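PDB 2DBB: putative HTH-type transcriptional regulator PH0061 from Pyrococcus horikoshii, which probably binds specific DNA sequences through a winged helix-turn-helix domain and regulates transcription, as a member of the AsnC family. Local coordinates for residues 71-76 / 103-108; 93-98 / 109-114. All coordinates share one frame; numbering follows the deposited sequence.

Interaction 1: residues 71-76 / 103-108; sequences IVLIKS and GRYNII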
loop_
_atom_site.group_PDB
_atom_site.type_symbol
_atom_site.label_atom_id
_atom_site.label_comp_id
_atom_site.label_asym_id
_atom_site.label_seq_id
_atom_site.Cartn_x
_atom_site.Cartn_y
_atom_site.Cartn_z
ATOM N N ILE B 71 -12.303 0.413 0.138
ATOM C CA ILE B 71 -11.857 -0.695 -0.680
ATOM C C ILE B 71 -13.065 -1.077 -1.515
ATOM O O ILE B 71 -14.164 -1.230 -0.985
ATOM C CB ILE B 71 -11.437 -1.919 0.168
ATOM C CG1 ILE B 71 -10.233 -1.571 1.056
ATOM C CG2 ILE B 71 -11.110 -3.083 -0.741
ATOM C CD1 ILE B 71 -8.950 -1.303 0.295
ATOM N N VAL B 72 -12.862 -1.197 -2.820
ATOM C CA VAL B 72 -13.938 -1.584 -3.719
ATOM C C VAL B 72 -13.643 -2.978 -4.267
ATOM O O VAL B 72 -12.608 -3.224 -4.893
ATOM C CB VAL B 72 -14.091 -0.566 -4.866
ATOM C CG1 VAL B 72 -15.217 -0.993 -5.809
ATOM C CG2 VAL B 72 -14.388 0.805 -4.280
ATOM N N LEU B 73 -14.557 -3.895 -3.991
ATOM C CA LEU B 73 -14.437 -5.279 -4.420
ATOM C C LEU B 73 -15.349 -5.455 -5.629
ATOM O O LEU B 73 -16.557 -5.224 -5.552
ATOM C CB LEU B 73 -14.874 -6.197 -3.275
ATOM C CG LEU B 73 -14.207 -5.880 -1.926
ATOM C CD1 LEU B 73 -14.933 -6.615 -0.809
ATOM C CD2 LEU B 73 -12.741 -6.273 -1.972
ATOM N N ILE B 74 -14.768 -5.864 -6.745
ATOM C CA ILE B 74 -15.547 -6.020 -7.965
ATOM C C ILE B 74 -15.546 -7.422 -8.542
ATOM O O ILE B 74 -14.507 -8.073 -8.619
ATOM C CB ILE B 74 -15.024 -5.068 -9.071
ATOM C CG1 ILE B 74 -15.040 -3.622 -8.576
ATOM C CG2 ILE B 74 -15.867 -5.222 -10.329
ATOM C CD1 ILE B 74 -14.199 -2.654 -9.435
ATOM N N LYS B 75 -16.725 -7.881 -8.947
ATOM C CA LYS B 75 -16.866 -9.176 -9.595
ATOM C C LYS B 75 -17.369 -8.877 -11.009
ATOM O O LYS B 75 -18.464 -8.353 -11.180
ATOM C CB LYS B 75 -17.877 -10.063 -8.866
ATOM C CG LYS B 75 -17.922 -11.485 -9.417
ATOM C CD LYS B 75 -16.538 -12.120 -9.332
ATOM C CE LYS B 75 -16.479 -13.506 -9.966
ATOM N NZ LYS B 75 -15.091 -14.072 -9.869
ATOM N N SER B 76 -16.559 -9.200 -12.014
ATOM C CA SER B 76 -16.911 -8.957 -13.411
ATOM C C SER B 76 -17.744 -10.060 -14.061
ATOM O O SER B 76 -17.745 -11.212 -13.623
ATOM C CB SER B 76 -15.644 -8.753 -14.241
ATOM O OG SER B 76 -14.932 -7.608 -13.811
ATOM N N GLY B 103 -10.743 -15.434 -7.039
ATOM C CA GLY B 103 -11.573 -15.643 -5.864
ATOM C C GLY B 103 -12.944 -15.018 -6.022
ATOM O O GLY B 103 -13.392 -14.791 -7.151
ATOM N N ARG B 104 -13.610 -14.711 -4.911
ATOM C CA ARG B 104 -14.949 -14.137 -4.996
ATOM C C ARG B 104 -15.023 -12.829 -5.785
ATOM O O ARG B 104 -16.056 -12.518 -6.374
ATOM C CB ARG B 104 -15.551 -13.926 -3.604
ATOM C CG ARG B 104 -16.966 -13.354 -3.676
ATOM C CD ARG B 104 -17.656 -13.196 -2.328
ATOM N NE ARG B 104 -18.428 -14.379 -1.963
ATOM C CZ ARG B 104 -19.436 -14.372 -1.095
ATOM N NH1 ARG B 104 -19.794 -13.239 -0.502
ATOM N NH2 ARG B 104 -20.084 -15.494 -0.817
ATOM N N TYR B 105 -13.938 -12.061 -5.786
ATOM C CA TYR B 105 -13.891 -10.799 -6.521
ATOM C C TYR B 105 -12.636 -10.813 -7.385
ATOM O O TYR B 105 -11.549 -11.145 -6.900
ATOM C CB TYR B 105 -13.846 -9.626 -5.542
ATOM C CG TYR B 105 -15.009 -9.615 -4.581
ATOM C CD1 TYR B 105 -16.259 -9.143 -4.975
ATOM C CD2 TYR B 105 -14.870 -10.112 -3.282
ATOM C CE1 TYR B 105 -17.340 -9.161 -4.100
ATOM C CE2 TYR B 105 -15.948 -10.139 -2.402
ATOM C CZ TYR B 105 -17.176 -9.664 -2.819
ATOM O OH TYR B 105 -18.250 -9.692 -1.964
ATOM N N ASN B 106 -12.772 -10.459 -8.661
ATOM C CA ASN B 106 -11.611 -10.473 -9.541
ATOM C C ASN B 106 -10.890 -9.133 -9.643
ATOM O O ASN B 106 -9.776 -9.063 -10.155
ATOM C CB ASN B 106 -12.001 -11.006 -10.927
ATOM C CG ASN B 106 -13.129 -10.225 -11.569
ATOM O OD1 ASN B 106 -14.233 -10.153 -11.041
ATOM N ND2 ASN B 106 -12.853 -9.638 -12.724
ATOM N N ILE B 107 -11.506 -8.069 -9.141
ATOM C CA ILE B 107 -10.870 -6.759 -9.165
ATOM C C ILE B 107 -10.978 -6.138 -7.775
ATOM O O ILE B 107 -12.060 -6.074 -7.187
ATOM C CB ILE B 107 -11.525 -5.814 -10.209
ATOM C CG1 ILE B 107 -11.444 -6.447 -11.601
ATOM C CG2 ILE B 107 -10.788 -4.475 -10.239
ATOM C CD1 ILE B 107 -12.231 -5.713 -12.674
ATOM N N ILE B 108 -9.835 -5.708 -7.253
ATOM C CA ILE B 108 -9.752 -5.095 -5.935
ATOM C C ILE B 108 -9.164 -3.707 -6.108
ATOM O O ILE B 108 -8.063 -3.564 -6.633
ATOM C CB ILE B 108 -8.824 -5.891 -4.989
ATOM C CG1 ILE B 108 -9.289 -7.349 -4.906
ATOM C CG2 ILE B 108 -8.841 -5.257 -3.592
ATOM C CD1 ILE B 108 -10.692 -7.499 -4.409
#
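Asn106 takes the crowded rotamer, CG between its backbone N and carbonyl carbon (chi1 56°), while Ser76 turns OG beside its own N (chi1 -63°), so both branches of the amide face Ser76. The setting is a classic beta bulge between antiparallel strands: Asn106 and Ile107 together face Ile74. Ile74 N donates to Ile107 O at 2.8 Å, and Ile107 N returns a bond to Ile74 O, to which Asn106 N adds a weak, bent one. Beyond the bulge the side chain of Asn106 continues the pairing: Ser76 N reaches a lone pair of Asn106 OD1 at 2.7 Å, nearly straight at 165°, and Asn106 ND2 donates in its amide plane to Ser76 OG at 3.1 Å. Two bonds thus fix the amide's rotation; an alanine here would remove both and would probably loosen the strand end at Ser76. On the face of Leu73 and Ile108, Leu73 CB sits over the centre of the Tyr105 ring, 3.7 Å from its centroid, and Arg104 CG lies against the opposite face, nearer the rim. Tyr105 also packs on Leu73 of the second subunit. Alongside, Leu73 CD2 and Ile108 CD1 press together at 3.4 Å, closer than two methyl groups normally pack.

Interaction 2: residues 93-98 / 109-114; sequences EYVKSV and VRLLLP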
loop_
_atom_site.group_PDB
_atom_site.type_symbol
_atom_site.label_atom_id
_atom_site.label_comp_id
_atom_site.label_asym_id
_atom_site.label_seq_id
_atom_site.Cartn_x
_atom_site.Cartn_y
_atom_site.Cartn_z
ATOM N N GLU B 93 -6.814 9.738 -10.258
ATOM C CA GLU B 93 -5.862 10.116 -9.222
ATOM C C GLU B 93 -6.142 9.583 -7.815
ATOM O O GLU B 93 -5.210 9.183 -7.097
ATOM C CB GLU B 93 -5.724 11.642 -9.174
ATOM C CG GLU B 93 -4.512 12.124 -8.380
ATOM C CD GLU B 93 -4.725 12.098 -6.871
ATOM O OE1 GLU B 93 -3.720 12.046 -6.128
ATOM O OE2 GLU B 93 -5.891 12.146 -6.428
ATOM N N TYR B 94 -7.408 9.569 -7.418
ATOM C CA TYR B 94 -7.740 9.097 -6.081
ATOM C C TYR B 94 -7.829 7.573 -5.968
ATOM O O TYR B 94 -8.123 7.032 -4.897
ATOM C CB TYR B 94 -9.024 9.773 -5.590
ATOM C CG TYR B 94 -10.232 9.523 -6.447
ATOM C CD1 TYR B 94 -10.930 8.315 -6.363
ATOM C CD2 TYR B 94 -10.696 10.500 -7.333
ATOM C CE1 TYR B 94 -12.056 8.084 -7.133
ATOM C CE2 TYR B 94 -11.829 10.278 -8.117
ATOM C CZ TYR B 94 -12.503 9.065 -8.009
ATOM O OH TYR B 94 -13.618 8.815 -8.781
ATOM N N VAL B 95 -7.573 6.889 -7.079
ATOM C CA VAL B 95 -7.555 5.429 -7.107
ATOM C C VAL B 95 -6.092 5.099 -6.831
ATOM O O VAL B 95 -5.242 5.330 -7.686
ATOM C CB VAL B 95 -7.951 4.878 -8.505
ATOM C CG1 VAL B 95 -7.638 3.400 -8.594
ATOM C CG2 VAL B 95 -9.433 5.115 -8.764
ATOM N N LYS B 96 -5.803 4.574 -5.641
ATOM C CA LYS B 96 -4.429 4.257 -5.242
ATOM C C LYS B 96 -3.879 2.903 -5.682
ATOM O O LYS B 96 -2.672 2.757 -5.907
ATOM C CB LYS B 96 -4.291 4.407 -3.721
ATOM C CG LYS B 96 -4.655 5.809 -3.223
ATOM C CD LYS B 96 -4.008 6.870 -4.102
ATOM C CE LYS B 96 -4.365 8.274 -3.663
ATOM N NZ LYS B 96 -3.774 9.274 -4.599
ATOM N N SER B 97 -4.743 1.902 -5.787
ATOM C CA SER B 97 -4.283 0.597 -6.230
ATOM C C SER B 97 -5.377 -0.147 -6.962
ATOM O O SER B 97 -6.567 0.052 -6.709
ATOM C CB SER B 97 -3.769 -0.255 -5.059
ATOM O OG SER B 97 -4.816 -0.746 -4.249
ATOM N N VAL B 98 -4.948 -0.990 -7.893
ATOM C CA VAL B 98 -5.846 -1.800 -8.693
ATOM C C VAL B 98 -5.164 -3.141 -8.866
ATOM O O VAL B 98 -4.006 -3.222 -9.285
ATOM C CB VAL B 98 -6.109 -1.155 -10.070
ATOM C CG1 VAL B 98 -7.036 -2.044 -10.897
ATOM C CG2 VAL B 98 -6.746 0.215 -9.871
ATOM N N VAL B 109 -9.894 -2.698 -5.641
ATOM C CA VAL B 109 -9.470 -1.315 -5.777
ATOM C C VAL B 109 -9.421 -0.557 -4.457
ATOM O O VAL B 109 -10.296 -0.704 -3.617
ATOM C CB VAL B 109 -10.431 -0.546 -6.709
ATOM C CG1 VAL B 109 -9.950 0.902 -6.886
ATOM C CG2 VAL B 109 -10.530 -1.256 -8.048
ATOM N N ARG B 110 -8.388 0.253 -4.276
ATOM C CA ARG B 110 -8.296 1.065 -3.075
ATOM C C ARG B 110 -8.451 2.516 -3.504
ATOM O O ARG B 110 -7.801 2.957 -4.453
ATOM C CB ARG B 110 -6.951 0.895 -2.360
ATOM C CG ARG B 110 -6.803 1.845 -1.167
ATOM C CD ARG B 110 -5.420 1.763 -0.518
ATOM N NE ARG B 110 -5.173 0.474 0.119
ATOM C CZ ARG B 110 -5.709 0.087 1.275
ATOM N NH1 ARG B 110 -6.532 0.892 1.939
ATOM N NH2 ARG B 110 -5.426 -1.113 1.771
ATOM N N LEU B 111 -9.312 3.245 -2.799
ATOM C CA LEU B 111 -9.564 4.654 -3.061
ATOM C C LEU B 111 -9.174 5.495 -1.848
ATOM O O LEU B 111 -9.347 5.066 -0.702
ATOM C CB LEU B 111 -11.054 4.902 -3.310
ATOM C CG LEU B 111 -11.834 4.077 -4.326
ATOM C CD1 LEU B 111 -13.303 4.493 -4.274
ATOM C CD2 LEU B 111 -11.250 4.281 -5.720
ATOM N N LEU B 112 -8.645 6.688 -2.107
ATOM C CA LEU B 112 -8.315 7.628 -1.041
ATOM C C LEU B 112 -9.439 8.648 -1.154
ATOM O O LEU B 112 -9.572 9.309 -2.185
ATOM C CB LEU B 112 -6.970 8.322 -1.284
ATOM C CG LEU B 112 -6.577 9.324 -0.185
ATOM C CD1 LEU B 112 -6.298 8.567 1.102
ATOM C CD2 LEU B 112 -5.345 10.124 -0.602
ATOM N N LEU B 113 -10.258 8.760 -0.112
ATOM C CA LEU B 113 -11.391 9.681 -0.126
ATOM C C LEU B 113 -11.295 10.735 0.963
ATOM O O LEU B 113 -10.521 10.594 1.916
ATOM C CB LEU B 113 -12.702 8.909 0.083
ATOM C CG LEU B 113 -12.970 7.670 -0.766
ATOM C CD1 LEU B 113 -14.159 6.924 -0.194
ATOM C CD2 LEU B 113 -13.209 8.059 -2.211
ATOM N N PRO B 114 -12.085 11.814 0.836
ATOM C CA PRO B 114 -12.080 12.881 1.837
ATOM C C PRO B 114 -12.734 12.285 3.076
ATOM O O PRO B 114 -13.666 11.487 2.959
ATOM C CB PRO B 114 -12.953 13.960 1.201
ATOM C CG PRO B 114 -12.818 13.697 -0.267
ATOM C CD PRO B 114 -12.879 12.206 -0.340
HETATM O O HOH W 1 -3.750 -1.124 -1.802
#
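Arg110 O is the acceptor at the centre of the contact: Lys96 N donates to it at 2.8 Å, and Ser97 N adds a weak bond at 3.5 Å. In return Arg110 N donates to Ser97 O at 3.0 Å, from 29° above the carbonyl plane. Farther along, Leu112 N points almost straight down the C=O axis of Tyr94 at O, 2.9 Å away. Methyl groups meet on the face of Val95, Val98, Val109 and Leu111, where Val95 splits its branches: CG1 rests on Val109 CG1, and CG2 touches Leu111 CD2 at 3.6 Å. That same leucine methyl lies at the edge of the Tyr94 ring. With Lys96 and Ser97 both opposite Arg110, the pairing shifts by one residue, a classic beta bulge in the antiparallel hairpin of strands 95-102 and 107-114. At the bulge Lys96 lays its chain, bent at chi2 (-46°), across Leu112, CE approaching CB of that leucine at 3.5 Å. Its ammonium is then held by Glu93, bonded to the backbone O and salt-bridged to OE1, and by the C-terminal carboxylate of Ile151 of the second subunit. At the other end Ser97 OG, in the crowded rotamer, accepts from a water that in turn accepts from Arg110 NE at 2.9 Å, in the guanidinium plane. Tyr69 makes a cation-pi contact with Arg110, and Glu99 of the second subunit forms a salt bridge with Arg110 NH1. Helix 79-89 backs Val98 and Val109 through Ile89.

Overall arrangement
Strand 107-114 carries both contacts: it pairs with strand 67-76 on one edge, as in interaction 1, and with strand 95-102 on the other, as in interaction 2, their centres about 14 Å apart. The two meet directly where Val72 N lies 2.7 Å from Val109 O, a probable hydrogen bond that continues the first ladder past Ile108. Side chains join there too, Val72 CG2 lying 3.8 Å from Leu111 CD1 and Ile71 CD1 3.7 Å from Arg110 NH1. Each contact contains a classic beta bulge, at the start of the shared strand in interaction 1 and on the partner strand 95-102 in interaction 2. Both also reach the second subunit: interaction 1 through Tyr105, interaction 2 through Ser97 and Val98, where the sheet runs on across the interface.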